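Local structure of acetyltransferase PA1377 (2VI7) at residues G103-L111 with A136-E144; N119-T129 with V160-R170. The protein belongs to the GNAT superfamily and probably transfers an acetyl group from acetyl-CoA to an amine of a substrate not yet identified. All coordinates share one frame; numbering follows the deposited sequence.

Contact 1: G103-L111 with A136-E144. With SO4 (sulfate ion), chain E; SO4 (sulfate ion), chain F.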
loop_
_atom_site.group_PDB
_atom_site.type_symbol
_atom_site.label_atom_id
_atom_site.label_comp_id
_atom_site.label_asym_id
_atom_site.label_seq_id
_atom_site.Cartn_x
_atom_site.Cartn_y
_atom_site.Cartn_z
ATOM N N GLY A 103 -10.638 21.357 -1.386
ATOM C CA GLY A 103 -10.658 19.924 -1.153
ATOM C C GLY A 103 -11.850 19.217 -1.774
ATOM O O GLY A 103 -11.683 18.222 -2.478
ATOM N N SER A 104 -13.050 19.727 -1.514
ATOM C CA SER A 104 -14.266 19.126 -2.052
ATOM C C SER A 104 -14.265 19.146 -3.575
ATOM O O SER A 104 -14.742 18.209 -4.212
ATOM C CB SER A 104 -15.499 19.868 -1.537
ATOM O OG SER A 104 -15.534 21.192 -2.035
ATOM N N ARG A 105 -13.736 20.221 -4.149
ATOM C CA ARG A 105 -13.661 20.374 -5.596
ATOM C C ARG A 105 -12.832 19.239 -6.190
ATOM O O ARG A 105 -13.274 18.521 -7.092
ATOM C CB ARG A 105 -13.010 21.717 -5.917
ATOM C CG ARG A 105 -13.127 22.174 -7.356
ATOM C CD ARG A 105 -14.437 22.903 -7.615
ATOM N NE ARG A 105 -14.435 23.561 -8.924
ATOM C CZ ARG A 105 -14.469 22.919 -10.091
ATOM N NH1 ARG A 105 -14.459 23.608 -11.228
ATOM N NH2 ARG A 105 -14.522 21.592 -10.127
ATOM N N LEU A 106 -11.621 19.091 -5.663
ATOM C CA LEU A 106 -10.693 18.062 -6.105
ATOM C C LEU A 106 -11.237 16.649 -5.893
ATOM O O LEU A 106 -11.229 15.837 -6.821
ATOM C CB LEU A 106 -9.353 18.202 -5.358
ATOM C CG LEU A 106 -8.346 19.277 -5.787
ATOM C CD1 LEU A 106 -7.294 19.453 -4.702
ATOM C CD2 LEU A 106 -7.699 18.889 -7.108
ATOM N N LEU A 107 -11.708 16.366 -4.679
ATOM C CA LEU A 107 -12.212 15.039 -4.337
ATOM C C LEU A 107 -13.459 14.651 -5.121
ATOM O O LEU A 107 -13.543 13.549 -5.656
ATOM C CB LEU A 107 -12.482 14.940 -2.825
ATOM C CG LEU A 107 -12.881 13.555 -2.294
ATOM C CD1 LEU A 107 -11.838 12.521 -2.718
ATOM C CD2 LEU A 107 -13.039 13.585 -0.780
ATOM N N GLY A 108 -14.422 15.561 -5.189
ATOM C CA GLY A 108 -15.638 15.284 -5.918
ATOM C C GLY A 108 -15.331 14.888 -7.348
ATOM O O GLY A 108 -15.960 13.994 -7.907
ATOM N N GLU A 109 -14.334 15.541 -7.935
ATOM C CA GLU A 109 -13.949 15.274 -9.311
ATOM C C GLU A 109 -13.205 13.952 -9.487
ATOM O O GLU A 109 -13.371 13.291 -10.507
ATOM C CB GLU A 109 -13.098 16.426 -9.846
ATOM C CG GLU A 109 -12.909 16.413 -11.355
ATOM C CD GLU A 109 -14.045 17.110 -12.089
ATOM O OE1 GLU A 109 -15.058 17.447 -11.434
ATOM O OE2 GLU A 109 -13.913 17.313 -13.315
ATOM N N LEU A 110 -12.376 13.570 -8.519
ATOM C CA LEU A 110 -11.659 12.299 -8.609
ATOM C C LEU A 110 -12.662 11.157 -8.487
ATOM O O LEU A 110 -12.503 10.109 -9.117
ATOM C CB LEU A 110 -10.626 12.160 -7.487
ATOM C CG LEU A 110 -9.357 13.011 -7.467
ATOM C CD1 LEU A 110 -8.521 12.606 -6.279
ATOM C CD2 LEU A 110 -8.565 12.804 -8.737
ATOM N N LEU A 111 -13.691 11.368 -7.670
ATOM C CA LEU A 111 -14.727 10.369 -7.445
ATOM C C LEU A 111 -15.641 10.231 -8.656
ATOM O O LEU A 111 -16.231 9.174 -8.868
ATOM C CB LEU A 111 -15.540 10.732 -6.202
ATOM C CG LEU A 111 -14.732 10.682 -4.907
ATOM C CD1 LEU A 111 -15.607 11.034 -3.719
ATOM C CD2 LEU A 111 -14.136 9.296 -4.755
ATOM N N ALA A 136 -14.133 15.188 7.940
ATOM C CA ALA A 136 -15.477 15.654 7.640
ATOM C C ALA A 136 -15.679 15.647 6.132
ATOM O O ALA A 136 -16.754 15.297 5.646
ATOM C CB ALA A 136 -15.684 17.068 8.202
ATOM N N LEU A 137 -14.635 16.029 5.400
ATOM C CA LEU A 137 -14.682 16.062 3.941
ATOM C C LEU A 137 -14.854 14.658 3.342
ATOM O O LEU A 137 -15.721 14.440 2.495
ATOM C CB LEU A 137 -13.406 16.712 3.384
ATOM C CG LEU A 137 -13.235 16.657 1.858
ATOM C CD1 LEU A 137 -14.334 17.453 1.200
ATOM C CD2 LEU A 137 -11.889 17.221 1.458
ATOM N N TYR A 138 -14.034 13.712 3.785
ATOM C CA TYR A 138 -14.102 12.352 3.281
ATOM C C TYR A 138 -15.420 11.698 3.665
ATOM O O TYR A 138 -15.978 10.929 2.893
ATOM C CB TYR A 138 -12.910 11.548 3.802
ATOM C CG TYR A 138 -11.574 12.197 3.464
ATOM C CD1 TYR A 138 -11.361 12.790 2.219
ATOM C CD2 TYR A 138 -10.523 12.218 4.386
ATOM C CE1 TYR A 138 -10.140 13.389 1.899
ATOM C CE2 TYR A 138 -9.288 12.814 4.074
ATOM C CZ TYR A 138 -9.108 13.401 2.828
ATOM O OH TYR A 138 -7.914 14.010 2.509
ATOM N N ARG A 139 -15.920 12.003 4.857
ATOM C CA ARG A 139 -17.200 11.449 5.301
ATOM C C ARG A 139 -18.336 12.031 4.460
ATOM O O ARG A 139 -19.313 11.348 4.174
ATOM C CB ARG A 139 -17.439 11.762 6.778
ATOM C CG ARG A 139 -16.672 10.866 7.714
ATOM C CD ARG A 139 -16.834 11.303 9.150
ATOM N NE ARG A 139 -16.240 10.336 10.071
ATOM C CZ ARG A 139 -16.031 10.571 11.362
ATOM N NH1 ARG A 139 -16.360 11.742 11.888
ATOM N NH2 ARG A 139 -15.507 9.633 12.132
ATOM N N LYS A 140 -18.207 13.298 4.078
ATOM C CA LYS A 140 -19.204 13.956 3.244
ATOM C C LYS A 140 -19.354 13.194 1.925
ATOM O O LYS A 140 -20.455 13.090 1.385
ATOM C CB LYS A 140 -18.770 15.393 2.948
ATOM C CG LYS A 140 -19.481 16.022 1.760
ATOM C CD LYS A 140 -18.895 17.372 1.397
ATOM C CE LYS A 140 -19.330 17.804 -0.003
ATOM N NZ LYS A 140 -20.813 17.774 -0.200
ATOM N N PHE A 141 -18.242 12.665 1.411
ATOM C CA PHE A 141 -18.241 11.931 0.143
ATOM C C PHE A 141 -18.450 10.423 0.227
ATOM O O PHE A 141 -18.147 9.706 -0.721
ATOM C CB PHE A 141 -16.953 12.215 -0.653
ATOM C CG PHE A 141 -16.940 13.567 -1.338
ATOM C CD1 PHE A 141 -16.462 14.703 -0.678
ATOM C CD2 PHE A 141 -17.466 13.716 -2.623
ATOM C CE1 PHE A 141 -16.514 15.966 -1.286
ATOM C CE2 PHE A 141 -17.523 14.979 -3.242
ATOM C CZ PHE A 141 -17.049 16.104 -2.574
ATOM N N GLY A 142 -18.958 9.948 1.361
ATOM C CA GLY A 142 -19.228 8.531 1.524
ATOM C C GLY A 142 -18.143 7.638 2.092
ATOM O O GLY A 142 -18.343 6.425 2.173
ATOM N N PHE A 143 -16.995 8.193 2.469
ATOM C CA PHE A 143 -15.941 7.352 3.030
ATOM C C PHE A 143 -16.282 6.994 4.467
ATOM O O PHE A 143 -16.780 7.819 5.230
ATOM C CB PHE A 143 -14.577 8.051 3.021
ATOM C CG PHE A 143 -13.952 8.155 1.662
ATOM C CD1 PHE A 143 -14.331 9.167 0.784
ATOM C CD2 PHE A 143 -12.974 7.246 1.260
ATOM C CE1 PHE A 143 -13.745 9.278 -0.480
ATOM C CE2 PHE A 143 -12.380 7.347 -0.004
ATOM C CZ PHE A 143 -12.768 8.370 -0.880
ATOM N N GLU A 144 -16.014 5.751 4.832
ATOM C CA GLU A 144 -16.273 5.308 6.179
ATOM C C GLU A 144 -14.968 4.790 6.737
ATOM O O GLU A 144 -14.144 4.264 5.997
ATOM C CB GLU A 144 -17.295 4.188 6.188
ATOM C CG GLU A 144 -18.680 4.589 5.758
ATOM C CD GLU A 144 -19.632 3.399 5.783
ATOM O OE1 GLU A 144 -19.901 2.860 6.886
ATOM O OE2 GLU A 144 -20.097 2.999 4.696
HETATM S S SO4 E . -17.173 6.730 10.180
HETATM O O1 SO4 E . -15.972 7.458 9.735
HETATM O O2 SO4 E . -17.242 5.412 9.517
HETATM O O3 SO4 E . -17.129 6.532 11.652
HETATM O O4 SO4 E . -18.335 7.534 9.786
HETATM S S SO4 F . -13.089 22.246 1.567
HETATM O O1 SO4 F . -11.670 22.154 1.135
HETATM O O2 SO4 F . -13.345 21.268 2.653
HETATM O O3 SO4 F . -13.368 23.601 2.098
HETATM O O4 SO4 F . -13.974 21.977 0.405
#
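Leu107 lies over one face of the Phe141 ring where helix 102-117 meets the C-terminal end of helix 132-140; the two side chains run in opposing directions, with Leu107 CG displaced toward the rim. No hydrogen bond crosses between the segments. With CG trans to the backbone N (chi1 -174°), Leu107 sends CD2 to Phe141, just past the helix end, 3.6 Å from Phe141 CD1. Leu107 CD2 also meets the edge of the Tyr138 ring, in its plane, 3.5 Å from Tyr138 CD1. Leu111 CD1 reaches Phe141 CD2 at 3.4 Å and also touches the Phe143 ring. Gly108 has no side chain, which lets Phe141 CE2 come within 3.3 Å of its CA. Leu137 spreads its two methyls along the first turn, CD1 at 3.7 Å from Ser104 CA and CD2 against Gly103.

Polar groups work at the margins. Gly103 N donates to O1 of the chain F sulfate at 2.8 Å and Ser104 N to O4 of the same ion, which Gly101 N also binds. Arg139 NE donates to O1 of the chain E sulfate, at the edge of the guanidinium. The helix ends in a Schellman motif: Gly142, at phi 91°, lets Phe143 N turn back to Tyr138 O at 2.9 Å. Tyr138 OH is satisfied by Val93 N.

Apolar packing thus joins 103-111 and 136-140, whose helical axes cross at -34°, while amides starting helix 102-117 point at an anion. In GNAT enzymes this turn grips the acetyl-CoA pyrophosphate, so the chain F sulfate probably marks that site.

Contact 2: N119-T129 with V160-R170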
loop_
_atom_site.group_PDB
_atom_site.type_symbol
_atom_site.label_atom_id
_atom_site.label_comp_id
_atom_site.label_asym_id
_atom_site.label_seq_id
_atom_site.Cartn_x
_atom_site.Cartn_y
_atom_site.Cartn_z
ATOM N N ASN A 119 -15.268 3.143 -13.169
ATOM C CA ASN A 119 -16.244 2.202 -12.622
ATOM C C ASN A 119 -15.605 1.392 -11.485
ATOM O O ASN A 119 -15.739 0.170 -11.421
ATOM C CB ASN A 119 -16.765 1.285 -13.746
ATOM C CG ASN A 119 -18.032 0.515 -13.360
ATOM O OD1 ASN A 119 -18.942 1.057 -12.731
ATOM N ND2 ASN A 119 -18.099 -0.750 -13.767
ATOM N N LEU A 120 -14.900 2.086 -10.589
ATOM C CA LEU A 120 -14.251 1.437 -9.454
ATOM C C LEU A 120 -15.296 1.124 -8.394
ATOM O O LEU A 120 -16.242 1.887 -8.199
ATOM C CB LEU A 120 -13.172 2.340 -8.848
ATOM C CG LEU A 120 -11.941 2.626 -9.701
ATOM C CD1 LEU A 120 -11.012 3.556 -8.939
ATOM C CD2 LEU A 120 -11.250 1.312 -10.061
ATOM N N ARG A 121 -15.117 -0.004 -7.713
ATOM C CA ARG A 121 -16.037 -0.425 -6.662
ATOM C C ARG A 121 -15.571 0.056 -5.287
ATOM O O ARG A 121 -16.365 0.186 -4.367
ATOM C CB ARG A 121 -16.132 -1.953 -6.637
ATOM C CG ARG A 121 -17.073 -2.531 -5.589
ATOM C CD ARG A 121 -16.802 -4.019 -5.456
ATOM N NE ARG A 121 -17.728 -4.730 -4.575
ATOM C CZ ARG A 121 -18.942 -5.146 -4.933
ATOM N NH1 ARG A 121 -19.391 -4.910 -6.160
ATOM N NH2 ARG A 121 -19.692 -5.838 -4.079
ATOM N N ARG A 122 -14.283 0.343 -5.161
ATOM C CA ARG A 122 -13.721 0.733 -3.881
ATOM C C ARG A 122 -12.642 1.795 -4.019
ATOM O O ARG A 122 -11.757 1.680 -4.861
ATOM C CB ARG A 122 -13.135 -0.523 -3.230
ATOM C CG ARG A 122 -12.453 -0.347 -1.900
ATOM C CD ARG A 122 -11.783 -1.649 -1.496
ATOM N NE ARG A 122 -10.878 -1.434 -0.372
ATOM C CZ ARG A 122 -11.269 -1.338 0.893
ATOM N NH1 ARG A 122 -12.551 -1.458 1.199
ATOM N NH2 ARG A 122 -10.390 -1.073 1.848
ATOM N N VAL A 123 -12.723 2.835 -3.197
ATOM C CA VAL A 123 -11.713 3.886 -3.206
ATOM C C VAL A 123 -11.200 3.957 -1.774
ATOM O O VAL A 123 -11.988 4.011 -0.829
ATOM C CB VAL A 123 -12.287 5.244 -3.636
ATOM C CG1 VAL A 123 -11.176 6.281 -3.693
ATOM C CG2 VAL A 123 -12.939 5.123 -4.989
ATOM N N GLU A 124 -9.878 3.945 -1.628
ATOM C CA GLU A 124 -9.228 3.936 -0.324
ATOM C C GLU A 124 -8.382 5.166 -0.018
ATOM O O GLU A 124 -7.818 5.793 -0.911
ATOM C CB GLU A 124 -8.352 2.689 -0.236
ATOM C CG GLU A 124 -8.984 1.476 -0.902
ATOM C CD GLU A 124 -7.985 0.383 -1.218
ATOM O OE1 GLU A 124 -6.845 0.720 -1.598
ATOM O OE2 GLU A 124 -8.342 -0.812 -1.108
ATOM N N LEU A 125 -8.295 5.503 1.264
ATOM C CA LEU A 125 -7.505 6.645 1.705
ATOM C C LEU A 125 -7.131 6.484 3.166
ATOM O O LEU A 125 -7.658 5.621 3.858
ATOM C CB LEU A 125 -8.293 7.952 1.519
ATOM C CG LEU A 125 -9.495 8.268 2.427
ATOM C CD1 LEU A 125 -9.040 8.571 3.842
ATOM C CD2 LEU A 125 -10.228 9.474 1.866
ATOM N N THR A 126 -6.196 7.306 3.628
ATOM C CA THR A 126 -5.790 7.287 5.029
ATOM C C THR A 126 -5.771 8.758 5.384
ATOM O O THR A 126 -5.510 9.596 4.533
ATOM C CB THR A 126 -4.370 6.678 5.249
ATOM O OG1 THR A 126 -3.410 7.399 4.470
ATOM C CG2 THR A 126 -4.343 5.201 4.883
ATOM N N VAL A 127 -6.080 9.070 6.630
ATOM C CA VAL A 127 -6.102 10.453 7.085
ATOM C C VAL A 127 -5.702 10.462 8.561
ATOM O O VAL A 127 -6.048 9.555 9.322
ATOM C CB VAL A 127 -7.534 11.091 6.867
ATOM C CG1 VAL A 127 -8.603 10.214 7.443
ATOM C CG2 VAL A 127 -7.645 12.410 7.552
ATOM N N TYR A 128 -4.943 11.469 8.968
ATOM C CA TYR A 128 -4.515 11.562 10.360
ATOM C C TYR A 128 -5.718 11.662 11.284
ATOM O O TYR A 128 -6.615 12.455 11.036
ATOM C CB TYR A 128 -3.599 12.764 10.512
ATOM C CG TYR A 128 -2.288 12.551 9.784
ATOM C CD1 TYR A 128 -1.809 13.480 8.864
ATOM C CD2 TYR A 128 -1.530 11.395 10.004
ATOM C CE1 TYR A 128 -0.602 13.264 8.178
ATOM C CE2 TYR A 128 -0.329 11.169 9.320
ATOM C CZ TYR A 128 0.128 12.109 8.411
ATOM O OH TYR A 128 1.311 11.900 7.731
ATOM N N THR A 129 -5.732 10.862 12.349
ATOM C CA THR A 129 -6.862 10.831 13.285
ATOM C C THR A 129 -7.315 12.155 13.893
ATOM O O THR A 129 -8.471 12.278 14.313
ATOM C CB THR A 129 -6.616 9.861 14.461
ATOM O OG1 THR A 129 -5.467 10.284 15.201
ATOM C CG2 THR A 129 -6.415 8.458 13.960
ATOM N N VAL A 160 2.378 9.380 14.449
ATOM C CA VAL A 160 0.970 9.698 14.581
ATOM C C VAL A 160 0.127 8.581 13.991
ATOM O O VAL A 160 0.626 7.749 13.236
ATOM C CB VAL A 160 0.651 11.029 13.868
ATOM C CG1 VAL A 160 1.444 12.175 14.513
ATOM C CG2 VAL A 160 0.991 10.920 12.401
ATOM N N ASP A 161 -1.151 8.551 14.349
ATOM C CA ASP A 161 -2.048 7.523 13.843
ATOM C C ASP A 161 -2.882 8.058 12.686
ATOM O O ASP A 161 -2.959 9.262 12.465
ATOM C CB ASP A 161 -2.989 7.035 14.955
ATOM C CG ASP A 161 -2.260 6.722 16.256
ATOM O OD1 ASP A 161 -1.142 6.165 16.210
ATOM O OD2 ASP A 161 -2.822 7.022 17.335
ATOM N N VAL A 162 -3.487 7.149 11.934
ATOM C CA VAL A 162 -4.346 7.533 10.831
ATOM C C VAL A 162 -5.558 6.633 10.832
ATOM O O VAL A 162 -5.552 5.557 11.422
ATOM C CB VAL A 162 -3.673 7.367 9.428
ATOM C CG1 VAL A 162 -2.374 8.142 9.361
ATOM C CG2 VAL A 162 -3.465 5.888 9.109
ATOM N N TYR A 163 -6.608 7.105 10.182
ATOM C CA TYR A 163 -7.815 6.323 10.012
ATOM C C TYR A 163 -7.717 5.799 8.582
ATOM O O TYR A 163 -7.379 6.539 7.655
ATOM C CB TYR A 163 -9.067 7.192 10.151
ATOM C CG TYR A 163 -9.425 7.517 11.576
ATOM C CD1 TYR A 163 -9.748 8.812 11.962
ATOM C CD2 TYR A 163 -9.447 6.522 12.544
ATOM C CE1 TYR A 163 -10.083 9.105 13.287
ATOM C CE2 TYR A 163 -9.780 6.805 13.869
ATOM C CZ TYR A 163 -10.094 8.098 14.233
ATOM O OH TYR A 163 -10.398 8.369 15.552
ATOM N N SER A 164 -7.966 4.511 8.416
ATOM C CA SER A 164 -7.952 3.900 7.100
ATOM C C SER A 164 -9.414 3.953 6.663
ATOM O O SER A 164 -10.263 3.355 7.309
ATOM C CB SER A 164 -7.483 2.453 7.205
ATOM O OG SER A 164 -7.355 1.887 5.919
ATOM N N MET A 165 -9.711 4.682 5.590
ATOM C CA MET A 165 -11.084 4.799 5.121
ATOM C C MET A 165 -11.308 4.254 3.719
ATOM O O MET A 165 -10.389 4.140 2.920
ATOM C CB MET A 165 -11.531 6.253 5.166
ATOM C CG MET A 165 -11.421 6.893 6.545
ATOM S SD MET A 165 -11.932 8.603 6.495
ATOM C CE MET A 165 -13.675 8.432 6.852
ATOM N N ALA A 166 -12.552 3.903 3.433
ATOM C CA ALA A 166 -12.907 3.370 2.136
ATOM C C ALA A 166 -14.311 3.818 1.784
ATOM O O ALA A 166 -15.156 3.974 2.658
ATOM C CB ALA A 166 -12.833 1.848 2.155
ATOM N N ARG A 167 -14.539 4.042 0.496
ATOM C CA ARG A 167 -15.842 4.434 -0.012
ATOM C C ARG A 167 -16.246 3.345 -0.995
ATOM O O ARG A 167 -15.564 3.124 -1.987
ATOM C CB ARG A 167 -15.738 5.780 -0.712
ATOM C CG ARG A 167 -16.968 6.215 -1.478
ATOM C CD ARG A 167 -16.666 7.565 -2.088
ATOM N NE ARG A 167 -17.708 8.151 -2.930
ATOM C CZ ARG A 167 -17.959 7.819 -4.192
ATOM N NH1 ARG A 167 -17.262 6.874 -4.807
ATOM N NH2 ARG A 167 -18.881 8.487 -4.862
ATOM N N LEU A 168 -17.341 2.651 -0.697
ATOM C CA LEU A 168 -17.829 1.569 -1.554
ATOM C C LEU A 168 -18.996 1.980 -2.451
ATOM O O LEU A 168 -19.860 2.776 -2.082
ATOM C CB LEU A 168 -18.234 0.349 -0.712
ATOM C CG LEU A 168 -17.113 -0.422 -0.015
ATOM C CD1 LEU A 168 -17.720 -1.413 0.935
ATOM C CD2 LEU A 168 -16.245 -1.132 -1.032
ATOM N N ARG A 169 -19.005 1.400 -3.638
ATOM C CA ARG A 169 -20.006 1.676 -4.641
ATOM C C ARG A 169 -20.555 0.332 -5.126
ATOM O O ARG A 169 -19.936 -0.354 -5.938
ATOM C CB ARG A 169 -19.326 2.440 -5.762
ATOM C CG ARG A 169 -20.225 2.931 -6.827
ATOM C CD ARG A 169 -19.483 3.894 -7.718
ATOM N NE ARG A 169 -20.198 4.085 -8.970
ATOM C CZ ARG A 169 -20.102 3.269 -10.012
ATOM N NH1 ARG A 169 -19.309 2.200 -9.958
ATOM N NH2 ARG A 169 -20.801 3.522 -11.108
ATOM N N ARG A 170 -21.717 -0.051 -4.609
ATOM C CA ARG A 170 -22.324 -1.339 -4.962
ATOM C C ARG A 170 -23.798 -1.221 -5.358
ATOM O O ARG A 170 -24.062 -0.697 -6.465
ATOM C CB ARG A 170 -22.176 -2.309 -3.775
ATOM C CG ARG A 170 -20.746 -2.374 -3.236
ATOM C CD ARG A 170 -20.566 -3.379 -2.112
ATOM N NE ARG A 170 -20.924 -2.862 -0.793
ATOM C CZ ARG A 170 -20.665 -3.497 0.350
ATOM N NH1 ARG A 170 -20.040 -4.674 0.333
ATOM N NH2 ARG A 170 -21.038 -2.960 1.512
#
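Arg121 runs alongside the end of the partner segment before crossing over Arg170. Its CB and CG pass the carbonyl of Arg169, with CG 3.6 Å from Arg169 O. The chain is extended from CG to NE, which carries the guanidinium to Arg170: Arg170 CG sits over the centre of one face, 3.7 Å from Arg121 CZ, and Arg121 NH2 meets Arg170 CD. Arg121 NE and Arg170 NH1 share a salt-bridge partner, Asp151 of the second subunit; its carboxylate probably offsets their two charges.

Beyond these arginines the strands pair antiparallel. Val123 with Arg167, Leu125 with Met165 and Val127 with Tyr163 are hydrogen-bonded pairs, each joined by two backbone bonds. On one face Leu125 CD1 packs against Met165 CB at 3.7 Å. On the other, Ala166 is small enough to let the Arg122 guanidinium lie face-on, NH1 3.5 Å from its CB. Arg122 NE makes a salt bridge to the anti lone pair of Glu124 OE2, 2.7 Å; Arg122 NH2 pairs with Glu146 and Glu124 OE2 with Arg83.

Thr129 CG2 sits 3.6 Å from the Tyr163 ring centroid, only 5° off the normal, a CH-pi contact. Arg169 NH1 donates to Asn119 OD1 at 3.0 Å, from above the amide plane.

Backbone bonds therefore set the register: the face of Leu125 and Met165 turns to the helices, while Arg121, Arg122, Ser164 and Arg170, on the other face and at the end, meet the second subunit.

The centres of contacts 1 and 2 lie about 10 Å apart, and their segments alternate along the chain: 103-111, 119-129, 136-144, 160-170. Helix 102-117 leads from strand 86-95 to the parallel strand 122-128, a beta-alpha-beta crossover, and helix 132-140 follows. Strand 158-168 then inserts between strands 122-128 and 144-152, as in other GNAT folds. Contact 1 packs the helices over the sheet face that contact 2 helps to build: Tyr138 CG rests 3.4 Å from Leu125 CD2, and Glu144 N probably bonds Ala166 O. The probable cofactor end of the helix pair and the subunit interface are thus tied to one sheet.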